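CPXV018 protein (Cowpox virus, PDB 4PDC) is an MHC class I-like viral protein that probably serves as a secreted decoy ligand for the activating receptor NKG2D of natural killer cells. Local coordinates at residues 60-65 with 115-120; 78-83 with 119-124; 7-12 with 18-23. The protein carries 2 engineered substitutions. All coordinates share one frame; numbering follows the deposited sequence.

Contact 1: residues 60-65 with 115-120; sequences SEFFSL and NMWLTT
F62 and W117 meet edge to face between two helices. F62 lies near the end of helix 51-64, and W117 lies on helix 113-126. With chi1 at 176°, CG of F62 lies trans to N and the ring reaches out toward W117. From CB the chain reaches CG, where the ring divides into its CD1-CE1 and CD2-CE2 sides. On the second side, CD2 stands 3.9 Å above the ring plane of F63, over its centre. CD2 also touches the ring of F8 on the sheet, with which F62 is stacked. Beyond it, CE2 makes the closest approach across the contact, 3.6 Å from CH2 of W117. CE2 also lies 4.0 Å from CZ3 of the same indole. On the first side, CE1 packs against the backbone oxygen of S121. At the tip, CZ is 3.9 Å from CH2 of W117. The ring of F62 and the six-membered ring of W117 stand almost perpendicular, at 89°, with centroids 5.6 Å apart. The pair is offset.

The two helices belong to the MHC class I-like platform, in which helices lie across one face of an antiparallel sheet. The aromatic pair bridges them directly, and both residues are buried. F62 and W117 each also touch Y80 of the sheet.

Polar groups fix the indole and the nearby backbone. W117 NE1 is hydrogen-bonded to the backbone oxygen of T79. F62 O accepts a hydrogen bond from NE of R124, whose guanidinium also makes a cation-pi contact with the F62 ring. On helix 113-126, T120 OG1 donates to M116 O at 2.6 Å, from 39° outside the carbonyl plane. M116 and T120 pack against a chain of another protein, and T119 OG1 is hydrogen-bonded to its backbone.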
loop_
_atom_site.group_PDB
_atom_site.type_symbol
_atom_site.label_atom_id
_atom_site.label_comp_id
_atom_site.label_asym_id
_atom_site.label_seq_id
_atom_site.Cartn_x
_atom_site.Cartn_y
_atom_site.Cartn_z
ATOM N N SER E 60 -11.657 -8.806 6.142
ATOM C CA SER E 60 -12.065 -8.616 7.535
ATOM C C SER E 60 -11.930 -7.151 7.943
ATOM O O SER E 60 -12.838 -6.578 8.551
ATOM C CB SER E 60 -11.236 -9.500 8.470
ATOM O OG SER E 60 -11.438 -10.871 8.184
ATOM N N GLU E 61 -10.800 -6.546 7.588
ATOM C CA GLU E 61 -10.551 -5.144 7.902
ATOM C C GLU E 61 -11.524 -4.215 7.170
ATOM O O GLU E 61 -11.937 -3.195 7.716
ATOM C CB GLU E 61 -9.109 -4.770 7.554
ATOM C CG GLU E 61 -8.058 -5.479 8.402
ATOM C CD GLU E 61 -8.007 -4.976 9.835
ATOM O OE1 GLU E 61 -8.694 -3.981 10.151
ATOM O OE2 GLU E 61 -7.273 -5.580 10.649
ATOM N N PHE E 62 -11.888 -4.568 5.939
ATOM C CA PHE E 62 -12.850 -3.777 5.169
ATOM C C PHE E 62 -14.130 -3.551 5.963
ATOM O O PHE E 62 -14.666 -2.442 5.999
ATOM C CB PHE E 62 -13.180 -4.463 3.836
ATOM C CG PHE E 62 -14.235 -3.750 3.029
ATOM C CD1 PHE E 62 -13.882 -2.791 2.096
ATOM C CD2 PHE E 62 -15.581 -4.045 3.200
ATOM C CE1 PHE E 62 -14.856 -2.133 1.352
ATOM C CE2 PHE E 62 -16.553 -3.397 2.457
ATOM C CZ PHE E 62 -16.189 -2.438 1.537
ATOM N N PHE E 63 -14.617 -4.607 6.606
ATOM C CA PHE E 63 -15.855 -4.520 7.369
ATOM C C PHE E 63 -15.643 -3.923 8.758
ATOM O O PHE E 63 -16.459 -3.134 9.228
ATOM C CB PHE E 63 -16.497 -5.900 7.490
ATOM C CG PHE E 63 -17.042 -6.423 6.192
ATOM C CD1 PHE E 63 -18.198 -5.888 5.648
ATOM C CD2 PHE E 63 -16.399 -7.445 5.515
ATOM C CE1 PHE E 63 -18.705 -6.365 4.454
ATOM C CE2 PHE E 63 -16.900 -7.927 4.322
ATOM C CZ PHE E 63 -18.055 -7.384 3.789
ATOM N N SER E 64 -14.547 -4.289 9.413
ATOM C CA SER E 64 -14.323 -3.863 10.791
ATOM C C SER E 64 -13.932 -2.387 10.861
ATOM O O SER E 64 -14.040 -1.767 11.914
ATOM C CB SER E 64 -13.251 -4.730 11.456
ATOM O OG SER E 64 -11.984 -4.533 10.861
ATOM N N LEU E 65 -13.487 -1.831 9.738
ATOM C CA LEU E 65 -13.158 -0.410 9.651
ATOM C C LEU E 65 -14.385 0.446 9.321
ATOM O O LEU E 65 -14.343 1.671 9.440
ATOM C CB LEU E 65 -12.079 -0.173 8.592
ATOM C CG LEU E 65 -10.665 -0.655 8.915
ATOM C CD1 LEU E 65 -9.800 -0.617 7.662
ATOM C CD2 LEU E 65 -10.050 0.191 10.014
ATOM N N ASN E 115 -24.125 7.253 3.079
ATOM C CA ASN E 115 -23.071 8.209 2.752
ATOM C C ASN E 115 -21.685 7.737 3.177
ATOM O O ASN E 115 -20.722 7.876 2.425
ATOM C CB ASN E 115 -23.373 9.564 3.393
ATOM C CG ASN E 115 -24.411 10.356 2.615
ATOM O OD1 ASN E 115 -24.469 10.287 1.386
ATOM N ND2 ASN E 115 -25.232 11.115 3.330
ATOM N N MET E 116 -21.580 7.187 4.381
ATOM C CA MET E 116 -20.296 6.710 4.876
ATOM C C MET E 116 -19.777 5.568 4.005
ATOM O O MET E 116 -18.583 5.482 3.712
ATOM C CB MET E 116 -20.420 6.250 6.326
ATOM C CG MET E 116 -19.090 5.899 6.965
ATOM S SD MET E 116 -19.262 5.228 8.630
ATOM C CE MET E 116 -20.104 6.580 9.457
ATOM N N TRP E 117 -20.686 4.689 3.603
ATOM C CA TRP E 117 -20.345 3.568 2.739
ATOM C C TRP E 117 -19.765 4.072 1.419
ATOM O O TRP E 117 -18.783 3.533 0.912
ATOM C CB TRP E 117 -21.587 2.711 2.492
ATOM C CG TRP E 117 -21.350 1.481 1.665
ATOM C CD1 TRP E 117 -21.575 1.340 0.327
ATOM C CD2 TRP E 117 -20.856 0.217 2.123
ATOM N NE1 TRP E 117 -21.255 0.066 -0.077
ATOM C CE2 TRP E 117 -20.807 -0.643 1.006
ATOM C CE3 TRP E 117 -20.452 -0.272 3.370
ATOM C CZ2 TRP E 117 -20.376 -1.964 1.099
ATOM C CZ3 TRP E 117 -20.021 -1.584 3.459
ATOM C CH2 TRP E 117 -19.987 -2.414 2.330
ATOM N N LEU E 118 -20.379 5.121 0.887
ATOM C CA LEU E 118 -19.969 5.712 -0.381
ATOM C C LEU E 118 -18.601 6.370 -0.288
ATOM O O LEU E 118 -17.783 6.248 -1.202
ATOM C CB LEU E 118 -21.006 6.747 -0.843
ATOM C CG LEU E 118 -20.684 7.543 -2.116
ATOM C CD1 LEU E 118 -20.623 6.638 -3.339
ATOM C CD2 LEU E 118 -21.707 8.651 -2.329
ATOM N N THR E 119 -18.353 7.072 0.811
ATOM C CA THR E 119 -17.130 7.848 0.932
ATOM C C THR E 119 -15.960 7.072 1.536
ATOM O O THR E 119 -14.850 7.602 1.583
ATOM C CB THR E 119 -17.349 9.111 1.785
ATOM O OG1 THR E 119 -17.717 8.743 3.121
ATOM C CG2 THR E 119 -18.440 9.976 1.179
ATOM N N THR E 120 -16.186 5.836 1.986
ATOM C CA THR E 120 -15.122 5.084 2.670
ATOM C C THR E 120 -14.820 3.696 2.115
ATOM O O THR E 120 -13.817 3.092 2.495
ATOM C CB THR E 120 -15.441 4.885 4.171
ATOM O OG1 THR E 120 -16.542 3.977 4.319
ATOM C CG2 THR E 120 -15.754 6.210 4.840
#

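Contact 2: residues 78-83 with 119-124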
loop_
_atom_site.group_PDB
_atom_site.type_symbol
_atom_site.label_atom_id
_atom_site.label_comp_id
_atom_site.label_asym_id
_atom_site.label_seq_id
_atom_site.Cartn_x
_atom_site.Cartn_y
_atom_site.Cartn_z
ATOM N N LEU E 78 -25.939 -2.928 1.777
ATOM C CA LEU E 78 -24.879 -2.129 1.181
ATOM C C LEU E 78 -23.982 -3.016 0.337
ATOM O O LEU E 78 -23.531 -4.061 0.800
ATOM C CB LEU E 78 -24.067 -1.427 2.268
ATOM C CG LEU E 78 -24.836 -0.395 3.091
ATOM C CD1 LEU E 78 -24.083 -0.065 4.359
ATOM C CD2 LEU E 78 -25.062 0.863 2.263
ATOM N N THR E 79 -23.736 -2.604 -0.903
ATOM C CA THR E 79 -22.834 -3.341 -1.780
ATOM C C THR E 79 -21.753 -2.428 -2.328
ATOM O O THR E 79 -22.013 -1.279 -2.683
ATOM C CB THR E 79 -23.579 -3.990 -2.959
ATOM O OG1 THR E 79 -24.617 -4.845 -2.464
ATOM C CG2 THR E 79 -22.629 -4.808 -3.820
ATOM N N TYR E 80 -20.536 -2.959 -2.384
ATOM C CA TYR E 80 -19.425 -2.294 -3.043
ATOM C C TYR E 80 -18.783 -3.260 -4.019
ATOM O O TYR E 80 -18.311 -4.327 -3.629
ATOM C CB TYR E 80 -18.399 -1.802 -2.028
ATOM C CG TYR E 80 -17.163 -1.188 -2.650
ATOM C CD1 TYR E 80 -17.258 -0.097 -3.506
ATOM C CD2 TYR E 80 -15.900 -1.683 -2.360
ATOM C CE1 TYR E 80 -16.127 0.476 -4.067
ATOM C CE2 TYR E 80 -14.769 -1.120 -2.912
ATOM C CZ TYR E 80 -14.885 -0.042 -3.765
ATOM O OH TYR E 80 -13.750 0.517 -4.313
ATOM N N PHE E 81 -18.777 -2.877 -5.290
ATOM C CA PHE E 81 -18.236 -3.709 -6.354
ATOM C C PHE E 81 -16.972 -3.054 -6.871
ATOM O O PHE E 81 -16.986 -1.875 -7.196
ATOM C CB PHE E 81 -19.269 -3.879 -7.469
ATOM C CG PHE E 81 -18.762 -4.628 -8.666
ATOM C CD1 PHE E 81 -18.703 -6.010 -8.660
ATOM C CD2 PHE E 81 -18.370 -3.950 -9.809
ATOM C CE1 PHE E 81 -18.246 -6.703 -9.767
ATOM C CE2 PHE E 81 -17.913 -4.637 -10.920
ATOM C CZ PHE E 81 -17.852 -6.013 -10.900
ATOM N N TYR E 82 -15.876 -3.809 -6.906
ATOM C CA TYR E 82 -14.612 -3.303 -7.428
ATOM C C TYR E 82 -14.001 -4.307 -8.393
ATOM O O TYR E 82 -13.812 -5.478 -8.050
ATOM C CB TYR E 82 -13.625 -2.994 -6.298
ATOM C CG TYR E 82 -12.320 -2.448 -6.824
ATOM C CD1 TYR E 82 -12.199 -1.110 -7.174
ATOM C CD2 TYR E 82 -11.217 -3.273 -6.998
ATOM C CE1 TYR E 82 -11.014 -0.605 -7.670
ATOM C CE2 TYR E 82 -10.028 -2.776 -7.496
ATOM C CZ TYR E 82 -9.931 -1.443 -7.828
ATOM O OH TYR E 82 -8.748 -0.940 -8.327
ATOM N N GLU E 83 -13.696 -3.839 -9.600
ATOM C CA GLU E 83 -13.201 -4.702 -10.663
ATOM C C GLU E 83 -12.021 -4.067 -11.373
ATOM O O GLU E 83 -12.082 -2.900 -11.752
ATOM C CB GLU E 83 -14.314 -4.992 -11.674
ATOM C CG GLU E 83 -13.910 -5.914 -12.809
ATOM C CD GLU E 83 -14.968 -5.991 -13.891
ATOM O OE1 GLU E 83 -14.922 -5.154 -14.815
ATOM O OE2 GLU E 83 -15.844 -6.880 -13.814
ATOM N N THR E 119 -18.353 7.072 0.811
ATOM C CA THR E 119 -17.130 7.848 0.932
ATOM C C THR E 119 -15.960 7.072 1.536
ATOM O O THR E 119 -14.850 7.602 1.583
ATOM C CB THR E 119 -17.349 9.111 1.785
ATOM O OG1 THR E 119 -17.717 8.743 3.121
ATOM C CG2 THR E 119 -18.440 9.976 1.179
ATOM N N THR E 120 -16.186 5.836 1.986
ATOM C CA THR E 120 -15.122 5.084 2.670
ATOM C C THR E 120 -14.820 3.696 2.115
ATOM O O THR E 120 -13.817 3.092 2.495
ATOM C CB THR E 120 -15.441 4.885 4.171
ATOM O OG1 THR E 120 -16.542 3.977 4.319
ATOM C CG2 THR E 120 -15.754 6.210 4.840
ATOM N N SER E 121 -15.675 3.171 1.245
ATOM C CA SER E 121 -15.486 1.807 0.754
ATOM C C SER E 121 -14.171 1.633 -0.014
ATOM O O SER E 121 -13.389 0.728 0.283
ATOM C CB SER E 121 -16.666 1.398 -0.130
ATOM O OG SER E 121 -17.776 1.025 0.669
ATOM N N GLU E 122 -13.929 2.491 -1.004
ATOM C CA GLU E 122 -12.693 2.414 -1.780
ATOM C C GLU E 122 -11.487 2.567 -0.857
ATOM O O GLU E 122 -10.524 1.809 -0.936
ATOM C CB GLU E 122 -12.666 3.487 -2.875
ATOM C CG GLU E 122 -11.455 3.394 -3.796
ATOM C CD GLU E 122 -11.462 4.439 -4.899
ATOM O OE1 GLU E 122 -12.420 5.237 -4.966
ATOM O OE2 GLU E 122 -10.504 4.461 -5.702
ATOM N N PHE E 123 -11.570 3.555 0.027
ATOM C CA PHE E 123 -10.560 3.802 1.047
ATOM C C PHE E 123 -10.263 2.542 1.861
ATOM O O PHE E 123 -9.106 2.148 2.012
ATOM C CB PHE E 123 -11.041 4.943 1.952
ATOM C CG PHE E 123 -10.183 5.193 3.160
ATOM C CD1 PHE E 123 -9.132 6.094 3.105
ATOM C CD2 PHE E 123 -10.458 4.564 4.364
ATOM C CE1 PHE E 123 -8.355 6.341 4.218
ATOM C CE2 PHE E 123 -9.682 4.805 5.481
ATOM C CZ PHE E 123 -8.631 5.698 5.410
ATOM N N ARG E 124 -11.312 1.897 2.362
ATOM C CA ARG E 124 -11.150 0.747 3.243
ATOM C C ARG E 124 -10.612 -0.475 2.490
ATOM O O ARG E 124 -9.972 -1.341 3.082
ATOM C CB ARG E 124 -12.483 0.427 3.932
ATOM C CG ARG E 124 -12.778 1.328 5.131
ATOM C CD ARG E 124 -14.269 1.518 5.359
ATOM N NE ARG E 124 -14.979 0.268 5.159
ATOM C CZ ARG E 124 -16.034 0.102 4.370
ATOM N NH1 ARG E 124 -16.577 1.113 3.700
ATOM N NH2 ARG E 124 -16.572 -1.099 4.278
#
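Y80 of strand 75-87 points toward helix 113-126 and meets S121 and E122. The main interaction is CH-pi. CB of S121 sits over one face of the Y80 ring, 3.7 Å from the centroid and 15° off the normal. CB of S121 is 3.6 Å from CG of Y80. The torsion of S121 (chi1 -79°) places OG beside its own backbone N. OG therefore turns back to W117 O, its hydrogen-bond partner, and the CB methylene is left to cover the ring.

Van der Waals contact continues at the far end of Y80. Its OH lies 3.3 Å from CA of E122 and 3.5 Å from CB of E122. The extended side chain of E122 crosses the tyrosine at a slant.

No hydrogen bond joins the two segments directly. The polar ends are held through neighbours. Y80 OH is hydrogen-bonded to OE1 of Q95, and Q95 NE2 in turn to OE1 of E122. OE2 of E122 forms a salt bridge with K126. Within the helix, R124 NH1 donates to T120 OG1 at 2.9 Å, with the acceptor 21° out of the guanidinium plane. A weak bond of 3.3 Å runs from R124 NH1 to S121 OG. These bonds span the kink of the helix, where the N atoms of E122 and F123 have no bond to the turn before. A kinked helix resting on the sheet fits the MHC class I-like fold.

The lysine and amide around E122 would be expected to stabilise its negative charge. Direct contact between strand and helix is thus van der Waals and CH-pi, while the polar ends are satisfied through Q95, which bridges the phenol and the carboxylate, and through K126.

Contact 3: residues 7-12 with 18-23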
loop_
_atom_site.group_PDB
_atom_site.type_symbol
_atom_site.label_atom_id
_atom_site.label_comp_id
_atom_site.label_asym_id
_atom_site.label_seq_id
_atom_site.Cartn_x
_atom_site.Cartn_y
_atom_site.Cartn_z
ATOM N N ASN E 7 -16.817 -8.380 -4.915
ATOM C CA ASN E 7 -18.151 -7.913 -4.545
ATOM C C ASN E 7 -18.357 -7.971 -3.034
ATOM O O ASN E 7 -18.553 -9.044 -2.465
ATOM C CB ASN E 7 -19.228 -8.737 -5.255
ATOM C CG ASN E 7 -20.610 -8.115 -5.133
ATOM O OD1 ASN E 7 -21.487 -8.644 -4.453
ATOM N ND2 ASN E 7 -20.803 -6.972 -5.783
ATOM N N PHE E 8 -18.291 -6.807 -2.395
ATOM C CA PHE E 8 -18.483 -6.693 -0.956
ATOM C C PHE E 8 -19.941 -6.419 -0.642
ATOM O O PHE E 8 -20.532 -5.506 -1.210
ATOM C CB PHE E 8 -17.621 -5.571 -0.380
ATOM C CG PHE E 8 -16.156 -5.768 -0.584
ATOM C CD1 PHE E 8 -15.560 -5.427 -1.788
ATOM C CD2 PHE E 8 -15.366 -6.277 0.431
ATOM C CE1 PHE E 8 -14.203 -5.604 -1.977
ATOM C CE2 PHE E 8 -14.005 -6.458 0.246
ATOM C CZ PHE E 8 -13.425 -6.120 -0.960
ATOM N N ASN E 9 -20.514 -7.202 0.265
ATOM C CA ASN E 9 -21.891 -6.984 0.692
ATOM C C ASN E 9 -22.023 -6.984 2.206
ATOM O O ASN E 9 -21.525 -7.885 2.884
ATOM C CB ASN E 9 -22.813 -8.046 0.099
ATOM C CG ASN E 9 -24.270 -7.791 0.422
ATOM O OD1 ASN E 9 -24.838 -6.783 0.010
ATOM N ND2 ASN E 9 -24.883 -8.708 1.159
ATOM N N LEU E 10 -22.685 -5.952 2.721
ATOM C CA LEU E 10 -23.050 -5.875 4.128
ATOM C C LEU E 10 -24.565 -5.746 4.226
ATOM O O LEU E 10 -25.130 -4.720 3.849
ATOM C CB LEU E 10 -22.358 -4.693 4.814
ATOM C CG LEU E 10 -22.689 -4.497 6.297
ATOM C CD1 LEU E 10 -22.258 -5.694 7.121
ATOM C CD2 LEU E 10 -22.038 -3.230 6.833
ATOM N N GLU E 11 -25.215 -6.798 4.713
ATOM C CA GLU E 11 -26.670 -6.821 4.839
ATOM C C GLU E 11 -27.087 -6.720 6.300
ATOM O O GLU E 11 -26.774 -7.600 7.097
ATOM C CB GLU E 11 -27.247 -8.099 4.221
ATOM C CG GLU E 11 -28.776 -8.145 4.201
ATOM C CD GLU E 11 -29.323 -9.438 3.616
ATOM O OE1 GLU E 11 -28.778 -10.517 3.933
ATOM O OE2 GLU E 11 -30.297 -9.375 2.836
ATOM N N ILE E 12 -27.780 -5.634 6.639
ATOM C CA ILE E 12 -28.343 -5.450 7.972
ATOM C C ILE E 12 -29.857 -5.598 7.906
ATOM O O ILE E 12 -30.557 -4.686 7.468
ATOM C CB ILE E 12 -27.995 -4.069 8.567
ATOM C CG1 ILE E 12 -26.481 -3.856 8.586
ATOM C CG2 ILE E 12 -28.565 -3.930 9.975
ATOM C CD1 ILE E 12 -25.960 -3.105 7.385
ATOM N N HIS E 18 -24.984 -9.651 8.041
ATOM C CA HIS E 18 -24.189 -10.585 7.251
ATOM C C HIS E 18 -23.156 -9.843 6.415
ATOM O O HIS E 18 -23.492 -8.933 5.658
ATOM C CB HIS E 18 -25.090 -11.429 6.349
ATOM C CG HIS E 18 -26.123 -12.215 7.095
ATOM N ND1 HIS E 18 -27.334 -11.678 7.477
ATOM C CD2 HIS E 18 -26.121 -13.495 7.538
ATOM C CE1 HIS E 18 -28.036 -12.596 8.119
ATOM N NE2 HIS E 18 -27.323 -13.706 8.170
ATOM N N SER E 19 -21.898 -10.234 6.573
ATOM C CA SER E 19 -20.804 -9.672 5.796
ATOM C C SER E 19 -20.272 -10.741 4.862
ATOM O O SER E 19 -19.909 -11.826 5.312
ATOM C CB SER E 19 -19.691 -9.165 6.711
ATOM O OG SER E 19 -20.223 -8.377 7.760
ATOM N N THR E 20 -20.239 -10.445 3.565
ATOM C CA THR E 20 -19.751 -11.408 2.588
ATOM C C THR E 20 -18.922 -10.736 1.499
ATOM O O THR E 20 -19.142 -9.573 1.161
ATOM C CB THR E 20 -20.914 -12.180 1.931
ATOM O OG1 THR E 20 -21.676 -11.294 1.105
ATOM C CG2 THR E 20 -21.827 -12.790 2.986
ATOM N N VAL E 21 -17.954 -11.473 0.968
ATOM C CA VAL E 21 -17.220 -11.036 -0.212
ATOM C C VAL E 21 -17.103 -12.188 -1.205
ATOM O O VAL E 21 -16.851 -13.324 -0.811
ATOM C CB VAL E 21 -15.812 -10.528 0.131
ATOM C CG1 VAL E 21 -15.190 -9.856 -1.084
ATOM C CG2 VAL E 21 -15.857 -9.562 1.310
ATOM N N ASP E 22 -17.308 -11.874 -2.483
ATOM C CA ASP E 22 -17.116 -12.810 -3.589
ATOM C C ASP E 22 -16.011 -12.305 -4.505
ATOM O O ASP E 22 -16.008 -11.135 -4.893
ATOM C CB ASP E 22 -18.401 -12.985 -4.404
ATOM C CG ASP E 22 -19.555 -13.508 -3.578
ATOM O OD1 ASP E 22 -19.325 -14.368 -2.705
ATOM O OD2 ASP E 22 -20.696 -13.053 -3.805
ATOM N N VAL E 23 -15.077 -13.185 -4.847
ATOM C CA VAL E 23 -14.028 -12.851 -5.804
ATOM C C VAL E 23 -14.258 -13.637 -7.083
ATOM O O VAL E 23 -14.257 -14.870 -7.069
ATOM C CB VAL E 23 -12.633 -13.159 -5.260
ATOM C CG1 VAL E 23 -11.568 -12.615 -6.200
ATOM C CG2 VAL E 23 -12.463 -12.565 -3.867
HETATM O O HOH W 1 -20.766 -10.404 -1.941
#
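N7 to E11 pair with D22 to H18 as the two arms of a beta hairpin formed by strands 2-13 and 16-25. Every other pair is hydrogen-bonded: N7 with D22, N9 with T20, and E11 with H18. In each of these, both N-H groups and both carbonyls are used. N9 N lies 2.9 Å from T20 O, and the others are alike except one. That one, D22 N to N7 O, is 3.1 Å, and its donor is tilted 30° from the carbonyl plane. N7 O has more to accept. Water 1 lies 2.6 Å from N7 O and probably donates to it, though it has more acceptors in reach than protons. CA of V21 makes a CA-H...O contact of 3.3 Å with N7 O. The water also lies within bonding range of N7 OD1, and it has a weak bond with T20 OG1.

Other acceptors look outside the pair of strands. E11 OE2 is hydrogen-bonded to Y75 OH on one flank, and D22 OD1 to T32 OG1 on the other. E11 OE1 and H18 ND1 are 4.0 Å apart, with carboxylate and ring planes 67° from each other. ND1 is buried by the contact and has no partner in the model.

F8, L10, S19 and V21 lie on the other, mostly apolar face, across from N7, N9, E11, H18, T20 and D22. It turns to the platform helices. Here F8 and V21 lie side by side. V21 CG1, trans to N (chi1 -170°), is thereby placed over one face of the F8 ring in a CH-pi contact. V21 CG2 approaches CD2 of F8 to 3.4 Å. L10 CD1 touches S19 OG. F59 and F63 of helix 51-64 pack on V21.

Mostly carbon thus packs under the helices, with polar groups on the other side, where the nearby carboxylate of E11 may raise the proton affinity of the H18 imidazole.

How the contacts relate
From the N terminus, contact 3 closes first. It is a short-range hairpin, complete before either of the others opens. Contacts 1 and 2 are long-range and cross: 60-65 comes before 78-83, and their partners follow in the same order on helix 113-126, sharing T119 and T120. Contact 1 ties helix to helix, contact 2 ties strand 75-87 to a helix, and contact 3 joins two strands. Strand 75-87 pairs with strand 2-13 through probable hydrogen bonds from F8 N to Y80 O and L10 N to L78 O, so contacts 2 and 3 share one sheet through neighbouring strands. F63 of helix 51-64 packs on N9 and T20 of the hairpin, linking helix layer and sheet.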